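Local atomic coordinates of methionine gamma-lyase (Trichomonas vaginalis, PDB entry 1E5E), a protein that belongs to the Cys/Met metabolism family of pyridoxal-phosphate-dependent enzymes and assembles from four copies of its chain. Residues A9-C12 with I13-P17. Numbering follows the deposited sequence.
Sequences ATAC and IHANP
T10 and H14, one turn apart, meet side chain to side chain at the C-terminal end of the short helix 8-14, near the N-terminus of this Cys/Met metabolism PLP-dependent enzyme. The methyl CG2 of T10 lies 3.7 Å from CD2 of the H14 imidazole, the two side chains crossing at a slant. A chi1 of -62° sets CG2 opposite the backbone N and so aims the methyl at the ring, while OG1 turns away to bond E383 OE1 and D380 N of the second subunit. H14 likewise sends NE2 to E379 of that subunit, a carboxylate that would probably favour a protonated ring. A beta-branched hydroxyl residue and a histidine suit this face because each offers carbon to its neighbour and a polar tip to the other chain. Over one face of the imidazole, toward its rim, sits I13 CG2, 3.5 Å above the plane; the branched isoleucine also packs on I378 of the second subunit.

At the edge of the imidazole, near its plane, the carbonyl oxygen of T10 accepts from two amides. H14 N gives the straighter bond, 2.7 Å to T10 O and within the carbonyl plane, whereas I13 N reaches the same oxygen at 3.0 Å from well above that plane. A15 N closes the last turn on A11 O at 2.9 Å, although A15 itself has already left helical geometry and the chain turns off into N16 and P17. On the flank facing helix 62-75 small residues fit: A11 and A15 both rest on F73, and their methyls touch, A11 CB lying 3.8 Å from A15 CB.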
ATOM      1  N   ALA A   9       4.490 -19.025 -19.785  1.00 18.24           N
ATOM      2  CA  ALA A   9       3.288 -18.212 -19.915  1.00 19.66           C
ATOM      3  C   ALA A   9       2.270 -18.530 -18.816  1.00 16.56           C
ATOM      4  O   ALA A   9       1.676 -17.590 -18.316  1.00 17.01           O
ATOM      5  CB  ALA A   9       2.593 -18.388 -21.275  1.00 19.41           C
ATOM      6  N   THR A  10       2.251 -19.754 -18.316  1.00 15.08           N
ATOM      7  CA  THR A  10       1.332 -20.086 -17.221  1.00 15.21           C
ATOM      8  C   THR A  10       2.003 -19.878 -15.878  1.00 15.61           C
ATOM      9  O   THR A  10       1.426 -19.375 -14.917  1.00 14.84           O
ATOM     10  CB  THR A  10       0.843 -21.541 -17.383  1.00 15.46           C
ATOM     11  OG1 THR A  10       0.135 -21.562 -18.653  1.00 16.31           O
ATOM     12  CG2 THR A  10      -0.022 -22.014 -16.234  1.00 13.75           C
ATOM     13  N   ALA A  11       3.283 -20.227 -15.828  1.00 13.23           N
ATOM     14  CA  ALA A  11       4.039 -20.176 -14.617  1.00 14.07           C
ATOM     15  C   ALA A  11       4.215 -18.766 -14.084  1.00 14.13           C
ATOM     16  O   ALA A  11       4.261 -18.625 -12.853  1.00 15.51           O
ATOM     17  CB  ALA A  11       5.416 -20.798 -14.820  1.00 12.62           C
ATOM     18  N   CYS A  12       4.275 -17.748 -14.907  1.00 15.40           N
ATOM     19  CA  CYS A  12       4.436 -16.413 -14.309  1.00 19.05           C
ATOM     20  C   CYS A  12       3.191 -16.008 -13.525  1.00 19.74           C
ATOM     21  O   CYS A  12       3.316 -15.154 -12.636  1.00 18.56           O
ATOM     22  CB  CYS A  12       4.847 -15.349 -15.331  1.00 19.50           C
ATOM     23  SG  CYS A  12       3.616 -15.130 -16.590  1.00 22.37           S
ATOM     24  N   ILE A  13       2.056 -16.679 -13.734  1.00 19.52           N
ATOM     25  CA  ILE A  13       0.877 -16.525 -12.910  1.00 19.32           C
ATOM     26  C   ILE A  13       0.782 -17.653 -11.891  1.00 19.54           C
ATOM     27  O   ILE A  13       0.491 -17.320 -10.733  1.00 19.47           O
ATOM     28  CB  ILE A  13      -0.393 -16.547 -13.767  1.00 19.52           C
ATOM     29  CG1 ILE A  13      -0.360 -15.340 -14.723  1.00 19.12           C
ATOM     30  CG2 ILE A  13      -1.722 -16.552 -13.035  1.00 19.03           C
ATOM     31  CD1 ILE A  13      -1.190 -15.696 -15.944  1.00 20.38           C
ATOM     32  N   HIS A  14       0.973 -18.918 -12.284  1.00 17.14           N
ATOM     33  CA  HIS A  14       0.707 -20.036 -11.391  1.00 16.30           C
ATOM     34  C   HIS A  14       1.863 -20.847 -10.808  1.00 16.76           C
ATOM     35  O   HIS A  14       1.584 -21.776 -10.039  1.00 16.94           O
ATOM     36  CB  HIS A  14      -0.207 -21.053 -12.140  1.00 17.49           C
ATOM     37  CG  HIS A  14      -1.514 -20.495 -12.628  1.00 17.47           C
ATOM     38  ND1 HIS A  14      -2.592 -20.365 -11.779  1.00 17.09           N
ATOM     39  CD2 HIS A  14      -1.929 -20.027 -13.832  1.00 16.36           C
ATOM     40  CE1 HIS A  14      -3.612 -19.865 -12.431  1.00 14.78           C
ATOM     41  NE2 HIS A  14      -3.247 -19.655 -13.666  1.00 15.92           N
ATOM     42  N   ALA A  15       3.135 -20.595 -11.109  1.00 13.27           N
ATOM     43  CA  ALA A  15       4.159 -21.384 -10.398  1.00 14.82           C
ATOM     44  C   ALA A  15       4.153 -21.058  -8.904  1.00 14.86           C
ATOM     45  O   ALA A  15       3.675 -20.022  -8.445  1.00 15.06           O
ATOM     46  CB  ALA A  15       5.512 -21.056 -11.015  1.00 13.31           C
ATOM     47  N   ASN A  16       4.631 -21.927  -8.040  1.00 14.29           N
ATOM     48  CA  ASN A  16       4.737 -21.809  -6.611  1.00 15.61           C
ATOM     49  C   ASN A  16       3.449 -21.367  -5.967  1.00 17.25           C
ATOM     50  O   ASN A  16       3.333 -20.312  -5.314  1.00 17.95           O
ATOM     51  CB  ASN A  16       5.885 -20.833  -6.266  1.00 15.08           C
ATOM     52  CG  ASN A  16       6.166 -20.798  -4.769  1.00 17.61           C
ATOM     53  OD1 ASN A  16       5.992 -21.801  -4.043  1.00 17.14           O
ATOM     54  ND2 ASN A  16       6.528 -19.614  -4.250  1.00 13.63           N
ATOM     55  N   PRO A  17       2.403 -22.133  -6.213  1.00 18.38           N
ATOM     56  CA  PRO A  17       1.068 -21.757  -5.723  1.00 18.80           C
ATOM     57  C   PRO A  17       1.101 -21.686  -4.211  1.00 19.39           C
ATOM     58  O   PRO A  17       1.786 -22.513  -3.576  1.00 19.42           O
ATOM     59  CB  PRO A  17       0.137 -22.848  -6.262  1.00 18.86           C
ATOM     60  CG  PRO A  17       1.088 -24.043  -6.395  1.00 19.24           C
ATOM     61  CD  PRO A  17       2.352 -23.396  -6.985  1.00 18.17           C
TER